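Local coordinates for tail fiber protein (Acinetobacter phage AM24, PDB 5W5P), which probably recognises and degrades the capsular polysaccharide of its Acinetobacter baumannii host, as a trimeric tailspike, at residues Glu475-Leu484 / Ser615-Thr623; Tyr380-Phe391 / Thr413-Val424. All coordinates share one frame; numbering follows the deposited sequence.

Interaction 1: residues Glu475-Leu484 / Ser615-Thr623; sequences EIDTNLISNL and SVAGQIYPT
A water wedged between Asp477 and Gln619 bridges two carbonyls that could not bond to each other, at the point where the two chains part: it donates to Asp477 O (3.0 Å) and to Gln619 O, and accepts from Ile481 N. Before that point the strands pair antiparallel. Asp477 N makes a hydrogen bond of 3.2 Å to Tyr621 O, and Thr623 N reaches Glu475 O at 2.8 Å. Thr623 OG1 also lies 2.8 Å from Glu475 OE1 and close to Glu475 O, two acceptors competing for one proton. The last residues of the chain thus form a short strand antiparallel to 470-477, which also pairs with strand 577-582, in the antiparallel sheet of the C-terminal domain. Tyr621, its CG set between the backbone N and the carbonyl carbon (chi1 66°), lies alongside Asp477, with Asp477 CB 3.5 Å from Tyr621 CZ and the carboxylate and ring planes 24° apart. A second water donates to both Asp477 OD2 and Tyr621 OH, while Asp477 OD1 accepts from Thr576 OG1 and closes an Asx turn with Asn479 N. The Leu480 side chain runs at about a right angle to that of Tyr621, Leu480 CD1 3.8 Å from Tyr621 CE1, and Arg438 of a second subunit packs on both residues. Beyond the first water, Ile481 CD1 meets Ile620 CB; Ile620 CD1 turns back to within 3.8 Å of Ile476 CD1, on the sheet face shared by Ile476 and Pro622.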
loop_
_atom_site.group_PDB
_atom_site.type_symbol
_atom_site.label_atom_id
_atom_site.label_comp_id
_atom_site.label_asym_id
_atom_site.label_seq_id
_atom_site.Cartn_x
_atom_site.Cartn_y
_atom_site.Cartn_z
ATOM N N GLU A 475 -34.720 -25.201 -12.091
ATOM C CA GLU A 475 -35.342 -24.172 -12.913
ATOM C C GLU A 475 -34.293 -23.121 -13.242
ATOM O O GLU A 475 -33.698 -22.528 -12.336
ATOM C CB GLU A 475 -36.538 -23.554 -12.192
ATOM C CG GLU A 475 -37.171 -22.387 -12.930
ATOM C CD GLU A 475 -38.272 -21.726 -12.127
ATOM O OE1 GLU A 475 -38.053 -20.606 -11.620
ATOM O OE2 GLU A 475 -39.357 -22.327 -11.998
ATOM N N ILE A 476 -34.058 -22.904 -14.528
ATOM C CA ILE A 476 -33.147 -21.870 -14.990
ATOM C C ILE A 476 -33.958 -20.828 -15.748
ATOM O O ILE A 476 -35.067 -21.091 -16.224
ATOM C CB ILE A 476 -32.017 -22.441 -15.870
ATOM C CG1 ILE A 476 -32.583 -22.976 -17.185
ATOM C CG2 ILE A 476 -31.257 -23.535 -15.124
ATOM C CD1 ILE A 476 -31.548 -23.635 -18.066
ATOM N N ASP A 477 -33.397 -19.625 -15.857
ATOM C CA ASP A 477 -34.075 -18.519 -16.521
ATOM C C ASP A 477 -33.173 -17.905 -17.580
ATOM O O ASP A 477 -31.953 -17.829 -17.409
ATOM C CB ASP A 477 -34.507 -17.444 -15.517
ATOM C CG ASP A 477 -35.751 -16.697 -15.962
ATOM O OD1 ASP A 477 -35.958 -16.549 -17.186
ATOM O OD2 ASP A 477 -36.527 -16.264 -15.085
ATOM N N THR A 478 -33.790 -17.466 -18.678
ATOM C CA THR A 478 -33.083 -16.835 -19.786
ATOM C C THR A 478 -33.468 -15.371 -19.961
ATOM O O THR A 478 -33.047 -14.743 -20.940
ATOM C CB THR A 478 -33.352 -17.598 -21.089
ATOM O OG1 THR A 478 -34.727 -17.441 -21.465
ATOM C CG2 THR A 478 -33.047 -19.078 -20.917
ATOM N N ASN A 479 -34.251 -14.815 -19.032
ATOM C CA ASN A 479 -34.806 -13.478 -19.222
ATOM C C ASN A 479 -33.714 -12.417 -19.304
ATOM O O ASN A 479 -33.854 -11.430 -20.034
ATOM C CB ASN A 479 -35.785 -13.155 -18.092
ATOM C CG ASN A 479 -35.102 -13.031 -16.737
ATOM O OD1 ASN A 479 -34.260 -13.854 -16.376
ATOM N ND2 ASN A 479 -35.461 -11.996 -15.982
ATOM N N LEU A 480 -32.621 -12.599 -18.564
ATOM C CA LEU A 480 -31.530 -11.634 -18.620
ATOM C C LEU A 480 -30.662 -11.826 -19.859
ATOM O O LEU A 480 -30.062 -10.860 -20.340
ATOM C CB LEU A 480 -30.694 -11.722 -17.343
ATOM C CG LEU A 480 -31.528 -11.447 -16.087
ATOM C CD1 LEU A 480 -30.679 -11.478 -14.841
ATOM C CD2 LEU A 480 -32.267 -10.119 -16.202
ATOM N N ILE A 481 -30.588 -13.050 -20.391
ATOM C CA ILE A 481 -29.943 -13.257 -21.685
ATOM C C ILE A 481 -30.673 -12.474 -22.766
ATOM O O ILE A 481 -30.055 -11.771 -23.575
ATOM C CB ILE A 481 -29.880 -14.755 -22.029
ATOM C CG1 ILE A 481 -29.082 -15.523 -20.976
ATOM C CG2 ILE A 481 -29.258 -14.958 -23.400
ATOM C CD1 ILE A 481 -28.965 -17.007 -21.286
ATOM N N SER A 482 -32.006 -12.586 -22.798
ATOM C CA SER A 482 -32.802 -11.836 -23.763
ATOM C C SER A 482 -32.689 -10.329 -23.568
ATOM O O SER A 482 -32.891 -9.577 -24.527
ATOM C CB SER A 482 -34.270 -12.254 -23.674
ATOM O OG SER A 482 -34.417 -13.644 -23.903
ATOM N N ASN A 483 -32.363 -9.875 -22.354
ATOM C CA ASN A 483 -32.270 -8.445 -22.087
ATOM C C ASN A 483 -31.017 -7.814 -22.684
ATOM O O ASN A 483 -30.987 -6.594 -22.865
ATOM C CB ASN A 483 -32.309 -8.194 -20.579
ATOM C CG ASN A 483 -33.698 -7.845 -20.083
ATOM O OD1 ASN A 483 -33.915 -6.768 -19.524
ATOM N ND2 ASN A 483 -34.651 -8.749 -20.298
ATOM N N LEU A 484 -29.989 -8.607 -22.988
ATOM C CA LEU A 484 -28.765 -8.064 -23.562
ATOM C C LEU A 484 -29.048 -7.395 -24.902
ATOM O O LEU A 484 -29.909 -7.830 -25.672
ATOM C CB LEU A 484 -27.722 -9.168 -23.741
ATOM C CG LEU A 484 -27.338 -9.911 -22.463
ATOM C CD1 LEU A 484 -26.291 -10.978 -22.753
ATOM C CD2 LEU A 484 -26.839 -8.935 -21.415
ATOM N N SER A 615 -18.856 -11.598 -24.986
ATOM C CA SER A 615 -19.402 -11.996 -23.696
ATOM C C SER A 615 -18.328 -12.677 -22.854
ATOM O O SER A 615 -17.662 -13.612 -23.310
ATOM C CB SER A 615 -20.596 -12.930 -23.888
ATOM O OG SER A 615 -21.060 -13.429 -22.642
ATOM N N VAL A 616 -18.156 -12.201 -21.622
ATOM C CA VAL A 616 -17.257 -12.843 -20.675
ATOM C C VAL A 616 -18.003 -13.603 -19.584
ATOM O O VAL A 616 -17.397 -14.474 -18.939
ATOM C CB VAL A 616 -16.277 -11.828 -20.050
ATOM C CG1 VAL A 616 -15.222 -11.420 -21.071
ATOM C CG2 VAL A 616 -17.024 -10.612 -19.530
ATOM N N ALA A 617 -19.287 -13.319 -19.365
ATOM C CA ALA A 617 -20.105 -14.048 -18.397
ATOM C C ALA A 617 -21.472 -14.334 -19.010
ATOM O O ALA A 617 -22.286 -13.418 -19.171
ATOM C CB ALA A 617 -20.253 -13.262 -17.096
ATOM N N GLY A 618 -21.736 -15.601 -19.329
ATOM C CA GLY A 618 -23.051 -16.001 -19.792
ATOM C C GLY A 618 -24.142 -15.730 -18.772
ATOM O O GLY A 618 -23.999 -16.054 -17.590
ATOM N N GLN A 619 -25.250 -15.146 -19.217
ATOM C CA GLN A 619 -26.285 -14.670 -18.311
ATOM C C GLN A 619 -27.371 -15.713 -18.029
ATOM O O GLN A 619 -28.436 -15.355 -17.514
ATOM C CB GLN A 619 -26.905 -13.382 -18.861
ATOM C CG GLN A 619 -25.985 -12.168 -18.765
ATOM C CD GLN A 619 -25.339 -12.017 -17.391
ATOM O OE1 GLN A 619 -25.976 -11.572 -16.430
ATOM N NE2 GLN A 619 -24.068 -12.384 -17.298
ATOM N N ILE A 620 -27.134 -16.986 -18.362
ATOM C CA ILE A 620 -27.982 -18.054 -17.843
ATOM C C ILE A 620 -27.689 -18.233 -16.357
ATOM O O ILE A 620 -26.544 -18.077 -15.909
ATOM C CB ILE A 620 -27.760 -19.364 -18.623
ATOM C CG1 ILE A 620 -28.825 -20.402 -18.256
ATOM C CG2 ILE A 620 -26.369 -19.935 -18.366
ATOM C CD1 ILE A 620 -30.100 -20.269 -19.062
ATOM N N TYR A 621 -28.724 -18.540 -15.577
ATOM C CA TYR A 621 -28.558 -18.649 -14.133
ATOM C C TYR A 621 -29.651 -19.543 -13.569
ATOM O O TYR A 621 -30.743 -19.615 -14.144
ATOM C CB TYR A 621 -28.599 -17.265 -13.458
ATOM C CG TYR A 621 -29.935 -16.561 -13.545
ATOM C CD1 TYR A 621 -30.268 -15.809 -14.661
ATOM C CD2 TYR A 621 -30.859 -16.644 -12.511
ATOM C CE1 TYR A 621 -31.484 -15.157 -14.748
ATOM C CE2 TYR A 621 -32.084 -16.000 -12.591
ATOM C CZ TYR A 621 -32.389 -15.256 -13.712
ATOM O OH TYR A 621 -33.599 -14.606 -13.801
ATOM N N PRO A 622 -29.393 -20.229 -12.454
ATOM C CA PRO A 622 -30.437 -21.034 -11.813
ATOM C C PRO A 622 -31.272 -20.196 -10.860
ATOM O O PRO A 622 -30.776 -19.297 -10.180
ATOM C CB PRO A 622 -29.626 -22.092 -11.054
ATOM C CG PRO A 622 -28.365 -21.371 -10.677
ATOM C CD PRO A 622 -28.103 -20.333 -11.747
ATOM N N THR A 623 -32.566 -20.498 -10.817
ATOM C CA THR A 623 -33.499 -19.740 -9.987
ATOM C C THR A 623 -33.641 -20.362 -8.605
ATOM O O THR A 623 -33.122 -21.446 -8.345
ATOM C CB THR A 623 -34.886 -19.651 -10.633
ATOM O OG1 THR A 623 -35.540 -20.921 -10.531
ATOM C CG2 THR A 623 -34.764 -19.263 -12.093
ATOM O OXT THR A 623 -34.276 -19.788 -7.721
HETATM O O HOH W 1 -30.856 -15.123 -18.166
HETATM O O HOH W 2 -36.070 -15.444 -12.376
#

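Interaction 2: residues Tyr380-Phe391 / Thr413-Val424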
loop_
_atom_site.group_PDB
_atom_site.type_symbol
_atom_site.label_atom_id
_atom_site.label_comp_id
_atom_site.label_asym_id
_atom_site.label_seq_id
_atom_site.Cartn_x
_atom_site.Cartn_y
_atom_site.Cartn_z
ATOM N N TYR A 380 17.091 -7.621 -22.289
ATOM C CA TYR A 380 16.405 -8.672 -21.551
ATOM C C TYR A 380 15.010 -8.962 -22.082
ATOM O O TYR A 380 14.281 -9.759 -21.483
ATOM C CB TYR A 380 16.365 -8.317 -20.064
ATOM C CG TYR A 380 17.757 -8.108 -19.543
ATOM C CD1 TYR A 380 18.622 -9.184 -19.396
ATOM C CD2 TYR A 380 18.227 -6.839 -19.246
ATOM C CE1 TYR A 380 19.906 -9.009 -18.946
ATOM C CE2 TYR A 380 19.515 -6.653 -18.793
ATOM C CZ TYR A 380 20.353 -7.745 -18.648
ATOM O OH TYR A 380 21.640 -7.572 -18.194
ATOM N N LYS A 381 14.626 -8.346 -23.200
ATOM C CA LYS A 381 13.358 -8.696 -23.825
ATOM C C LYS A 381 13.397 -10.089 -24.444
ATOM O O LYS A 381 12.395 -10.808 -24.394
ATOM C CB LYS A 381 12.988 -7.649 -24.877
ATOM C CG LYS A 381 12.646 -6.294 -24.281
ATOM C CD LYS A 381 12.418 -5.260 -25.361
ATOM C CE LYS A 381 12.097 -3.903 -24.758
ATOM N NZ LYS A 381 11.952 -2.874 -25.824
ATOM N N ALA A 382 14.542 -10.493 -25.004
ATOM C CA ALA A 382 14.679 -11.773 -25.695
ATOM C C ALA A 382 15.666 -12.720 -25.018
ATOM O O ALA A 382 16.021 -13.750 -25.603
ATOM C CB ALA A 382 15.100 -11.547 -27.148
ATOM N N ASP A 383 16.117 -12.399 -23.809
ATOM C CA ASP A 383 17.046 -13.242 -23.062
ATOM C C ASP A 383 16.263 -14.358 -22.383
ATOM O O ASP A 383 15.582 -14.119 -21.379
ATOM C CB ASP A 383 17.800 -12.393 -22.040
ATOM C CG ASP A 383 18.966 -13.126 -21.399
ATOM O OD1 ASP A 383 18.979 -14.377 -21.401
ATOM O OD2 ASP A 383 19.871 -12.441 -20.873
ATOM N N VAL A 384 16.375 -15.584 -22.910
ATOM C CA VAL A 384 15.605 -16.710 -22.380
ATOM C C VAL A 384 15.987 -17.036 -20.944
ATOM O O VAL A 384 15.223 -17.706 -20.241
ATOM C CB VAL A 384 15.753 -17.966 -23.274
ATOM C CG1 VAL A 384 15.464 -17.630 -24.729
ATOM C CG2 VAL A 384 17.134 -18.599 -23.126
ATOM N N ASN A 385 17.147 -16.571 -20.481
ATOM C CA ASN A 385 17.583 -16.829 -19.116
ATOM C C ASN A 385 17.201 -15.717 -18.155
ATOM O O ASN A 385 17.599 -15.767 -16.989
ATOM C CB ASN A 385 19.095 -17.054 -19.074
ATOM C CG ASN A 385 19.483 -18.445 -19.535
ATOM O OD1 ASN A 385 19.112 -19.437 -18.911
ATOM N ND2 ASN A 385 20.217 -18.525 -20.640
ATOM N N TYR A 386 16.432 -14.728 -18.606
ATOM C CA TYR A 386 16.021 -13.613 -17.763
ATOM C C TYR A 386 14.596 -13.812 -17.261
ATOM O O TYR A 386 13.721 -14.274 -17.999
ATOM C CB TYR A 386 16.110 -12.280 -18.518
ATOM C CG TYR A 386 15.628 -11.113 -17.681
ATOM C CD1 TYR A 386 16.511 -10.405 -16.877
ATOM C CD2 TYR A 386 14.291 -10.740 -17.669
ATOM C CE1 TYR A 386 16.077 -9.354 -16.089
ATOM C CE2 TYR A 386 13.849 -9.698 -16.882
ATOM C CZ TYR A 386 14.747 -9.005 -16.096
ATOM O OH TYR A 386 14.301 -7.965 -15.314
ATOM N N ALA A 387 14.367 -13.441 -16.003
ATOM C CA ALA A 387 13.025 -13.306 -15.455
ATOM C C ALA A 387 13.042 -12.156 -14.462
ATOM O O ALA A 387 14.026 -11.978 -13.744
ATOM C CB ALA A 387 12.549 -14.593 -14.773
ATOM N N ASP A 388 11.961 -11.372 -14.429
ATOM C CA ASP A 388 11.919 -10.223 -13.528
ATOM C C ASP A 388 12.122 -10.646 -12.075
ATOM O O ASP A 388 12.857 -9.989 -11.329
ATOM C CB ASP A 388 10.598 -9.465 -13.687
ATOM C CG ASP A 388 10.512 -8.705 -15.005
ATOM O OD1 ASP A 388 11.474 -7.989 -15.355
ATOM O OD2 ASP A 388 9.472 -8.819 -15.691
ATOM N N VAL A 389 11.496 -11.748 -11.660
ATOM C CA VAL A 389 11.579 -12.258 -10.290
ATOM C C VAL A 389 12.027 -13.715 -10.369
ATOM O O VAL A 389 11.289 -14.565 -10.881
ATOM C CB VAL A 389 10.241 -12.138 -9.547
ATOM C CG1 VAL A 389 10.375 -12.605 -8.103
ATOM C CG2 VAL A 389 9.706 -10.704 -9.616
ATOM N N LYS A 390 13.223 -14.009 -9.862
ATOM C CA LYS A 390 13.815 -15.342 -9.951
ATOM C C LYS A 390 13.763 -16.049 -8.603
ATOM O O LYS A 390 14.180 -15.485 -7.582
ATOM C CB LYS A 390 15.263 -15.272 -10.438
ATOM C CG LYS A 390 15.413 -15.530 -11.919
ATOM C CD LYS A 390 16.869 -15.597 -12.334
ATOM C CE LYS A 390 16.978 -15.680 -13.844
ATOM N NZ LYS A 390 18.369 -15.504 -14.310
ATOM N N PHE A 391 13.278 -17.288 -8.611
ATOM C CA PHE A 391 13.174 -18.105 -7.408
ATOM C C PHE A 391 12.799 -19.525 -7.819
ATOM O O PHE A 391 12.396 -19.780 -8.958
ATOM C CB PHE A 391 12.146 -17.535 -6.423
ATOM C CG PHE A 391 10.742 -17.482 -6.963
ATOM C CD1 PHE A 391 10.301 -16.383 -7.679
ATOM C CD2 PHE A 391 9.860 -18.531 -6.745
ATOM C CE1 PHE A 391 9.004 -16.334 -8.173
ATOM C CE2 PHE A 391 8.566 -18.488 -7.237
ATOM C CZ PHE A 391 8.138 -17.388 -7.950
ATOM N N THR A 413 4.983 -6.241 -17.704
ATOM C CA THR A 413 6.360 -6.472 -18.111
ATOM C C THR A 413 6.438 -6.494 -19.631
ATOM O O THR A 413 5.437 -6.682 -20.325
ATOM C CB THR A 413 6.921 -7.784 -17.536
ATOM O OG1 THR A 413 8.344 -7.817 -17.705
ATOM C CG2 THR A 413 6.303 -8.996 -18.236
ATOM N N ASN A 414 7.651 -6.270 -20.141
ATOM C CA ASN A 414 7.962 -6.504 -21.544
ATOM C C ASN A 414 9.250 -7.303 -21.676
ATOM O O ASN A 414 9.877 -7.301 -22.740
ATOM C CB ASN A 414 8.048 -5.191 -22.329
ATOM C CG ASN A 414 9.176 -4.285 -21.854
ATOM O OD1 ASN A 414 9.803 -4.526 -20.822
ATOM N ND2 ASN A 414 9.426 -3.224 -22.609
ATOM N N ALA A 415 9.656 -7.974 -20.605
ATOM C CA ALA A 415 10.838 -8.812 -20.606
ATOM C C ALA A 415 10.472 -10.207 -21.105
ATOM O O ALA A 415 9.308 -10.514 -21.373
ATOM C CB ALA A 415 11.449 -8.861 -19.207
ATOM N N TYR A 416 11.480 -11.068 -21.242
ATOM C CA TYR A 416 11.203 -12.431 -21.672
ATOM C C TYR A 416 10.262 -13.131 -20.699
ATOM O O TYR A 416 9.303 -13.793 -21.116
ATOM C CB TYR A 416 12.502 -13.216 -21.825
ATOM C CG TYR A 416 12.292 -14.510 -22.564
ATOM C CD1 TYR A 416 12.123 -14.521 -23.941
ATOM C CD2 TYR A 416 12.237 -15.719 -21.887
ATOM C CE1 TYR A 416 11.914 -15.704 -24.628
ATOM C CE2 TYR A 416 12.025 -16.908 -22.566
ATOM C CZ TYR A 416 11.866 -16.891 -23.935
ATOM O OH TYR A 416 11.662 -18.064 -24.619
ATOM N N ARG A 417 10.502 -12.974 -19.400
ATOM C CA ARG A 417 9.660 -13.595 -18.391
ATOM C C ARG A 417 9.507 -12.659 -17.203
ATOM O O ARG A 417 10.392 -11.853 -16.901
ATOM C CB ARG A 417 10.237 -14.933 -17.926
ATOM C CG ARG A 417 9.799 -16.122 -18.768
ATOM C CD ARG A 417 10.158 -17.431 -18.087
ATOM N NE ARG A 417 9.725 -18.584 -18.865
ATOM C CZ ARG A 417 10.497 -19.244 -19.721
ATOM N NH1 ARG A 417 11.757 -18.867 -19.913
ATOM N NH2 ARG A 417 10.009 -20.279 -20.384
HETATM N N MSE A 418 8.373 -12.787 -16.526
HETATM C CA MSE A 418 8.143 -12.036 -15.305
HETATM C C MSE A 418 8.613 -12.824 -14.081
HETATM O O MSE A 418 9.010 -12.232 -13.073
HETATM C CB MSE A 418 6.669 -11.670 -15.169
HETATM C CG MSE A 418 6.418 -10.588 -14.133
HETATM SE SE MSE A 418 4.525 -10.320 -13.788
HETATM C CE MSE A 418 4.017 -9.539 -15.506
ATOM N N TRP A 419 8.574 -14.154 -14.177
ATOM C CA TRP A 419 9.010 -15.012 -13.083
ATOM C C TRP A 419 9.575 -16.307 -13.654
ATOM O O TRP A 419 9.380 -16.633 -14.829
ATOM C CB TRP A 419 7.863 -15.293 -12.101
ATOM C CG TRP A 419 6.682 -15.994 -12.707
ATOM C CD1 TRP A 419 6.571 -17.328 -12.976
ATOM C CD2 TRP A 419 5.441 -15.401 -13.113
ATOM N NE1 TRP A 419 5.343 -17.599 -13.522
ATOM C CE2 TRP A 419 4.630 -16.434 -13.619
ATOM C CE3 TRP A 419 4.940 -14.097 -13.099
ATOM C CZ2 TRP A 419 3.346 -16.203 -14.106
ATOM C CZ3 TRP A 419 3.669 -13.870 -13.586
ATOM C CH2 TRP A 419 2.885 -14.918 -14.079
ATOM N N SER A 420 10.293 -17.040 -12.804
ATOM C CA SER A 420 10.839 -18.332 -13.204
ATOM C C SER A 420 9.715 -19.269 -13.623
ATOM O O SER A 420 8.725 -19.431 -12.903
ATOM C CB SER A 420 11.639 -18.952 -12.057
ATOM O OG SER A 420 12.748 -18.152 -11.699
ATOM N N GLU A 421 9.875 -19.890 -14.791
ATOM C CA GLU A 421 8.817 -20.721 -15.352
ATOM C C GLU A 421 8.435 -21.841 -14.390
ATOM O O GLU A 421 9.294 -22.457 -13.752
ATOM C CB GLU A 421 9.256 -21.306 -16.699
ATOM C CG GLU A 421 10.503 -22.182 -16.629
ATOM C CD GLU A 421 11.746 -21.493 -17.174
ATOM O OE1 GLU A 421 12.241 -21.922 -18.241
ATOM O OE2 GLU A 421 12.228 -20.528 -16.537
ATOM N N GLY A 422 7.128 -22.079 -14.272
ATOM C CA GLY A 422 6.594 -23.172 -13.487
ATOM C C GLY A 422 6.625 -22.991 -11.986
ATOM O O GLY A 422 6.205 -23.904 -11.267
ATOM N N GLN A 423 7.100 -21.855 -11.481
ATOM C CA GLN A 423 7.252 -21.652 -10.047
ATOM C C GLN A 423 6.118 -20.842 -9.434
ATOM O O GLN A 423 6.135 -20.594 -8.225
ATOM C CB GLN A 423 8.590 -20.968 -9.751
ATOM C CG GLN A 423 9.791 -21.671 -10.350
ATOM C CD GLN A 423 9.809 -23.158 -10.052
ATOM O OE1 GLN A 423 10.003 -23.574 -8.908
ATOM N NE2 GLN A 423 9.614 -23.971 -11.087
ATOM N N VAL A 424 5.144 -20.422 -10.237
ATOM C CA VAL A 424 4.008 -19.635 -9.779
ATOM C C VAL A 424 2.737 -20.405 -10.097
ATOM O O VAL A 424 2.598 -20.976 -11.185
ATOM C CB VAL A 424 3.979 -18.238 -10.433
ATOM C CG1 VAL A 424 2.617 -17.586 -10.248
ATOM C CG2 VAL A 424 5.077 -17.365 -9.856
HETATM O O HOH W 3 13.667 -17.057 -18.360
HETATM O O HOH W 4 14.796 -20.452 -20.028
#
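Tyr416 lays one ring face against the backbone of Val384, whose CA stands 3.8 Å from the ring centroid and 22° off the normal, a CH-pi contact displaced toward the rim. Val384 CG1 runs alongside to Tyr416 CZ, also at 3.8 Å. With CG anti to the backbone N (chi1 -167°), the Tyr416 ring is carried beneath the turn Asp383-Tyr386, a type I turn that Asp383 OD1 reinforces as an Asx turn by accepting from Asn385 N. Tyr416 N is held by Tyr380 O, and Arg439 makes a cation-pi contact with the ring. A water joins this turn to Arg417 by donating to Val384 O and Tyr386 O while accepting from Arg417 NH1; Arg417 NH2 donates to Arg439 O. Both segments belong to late turns of the parallel beta-helix: strand 389-390 is the last of its parallel row, and 413-424 leads out of strand 412-413. Their backbones meet through Asp388 N to Arg417 O (3.0 Å), Val389 N to Met418 O (2.9 Å) and Ser420 N to Val389 O. Buried Asp388 takes a short 2.5 Å bond from Thr413 OG1 on the syn lone pair of Asp388 OD2, and Tyr386 OH donates to Asp388 OD1 from the anti side; Thr413 OG1 in turn accepts from Ala415 N in an ST turn. Farther along, Phe391 brings its ring edge to Val424 CG2, 3.6 Å from Phe391 CZ, and runs antiparallel to the Gln423 side chain, Phe391 CE2 lying 3.5 Å from Gln423 CB.

After an N-terminal region with a small antiparallel sheet, the chain enters the parallel beta-helix, and interaction 2 closes a short loop near its end: 21 residues separate 380-391 from 413-424, including strand 407-409. It joins strand 389-390, the end of one parallel row, to the loop between strands 412-413 and 427-428. The chain then passes through strands 427-428 and 431-432 into the C-terminal antiparallel domain. There interaction 1 closes a much longer loop, with 130 residues between 475-484 and 615-623, before the terminus returns to strand 470-477. The two loops follow in series, neither nested nor crossed. The centres of interactions 1 and 2 lie about 41 Å apart, and the two do not touch.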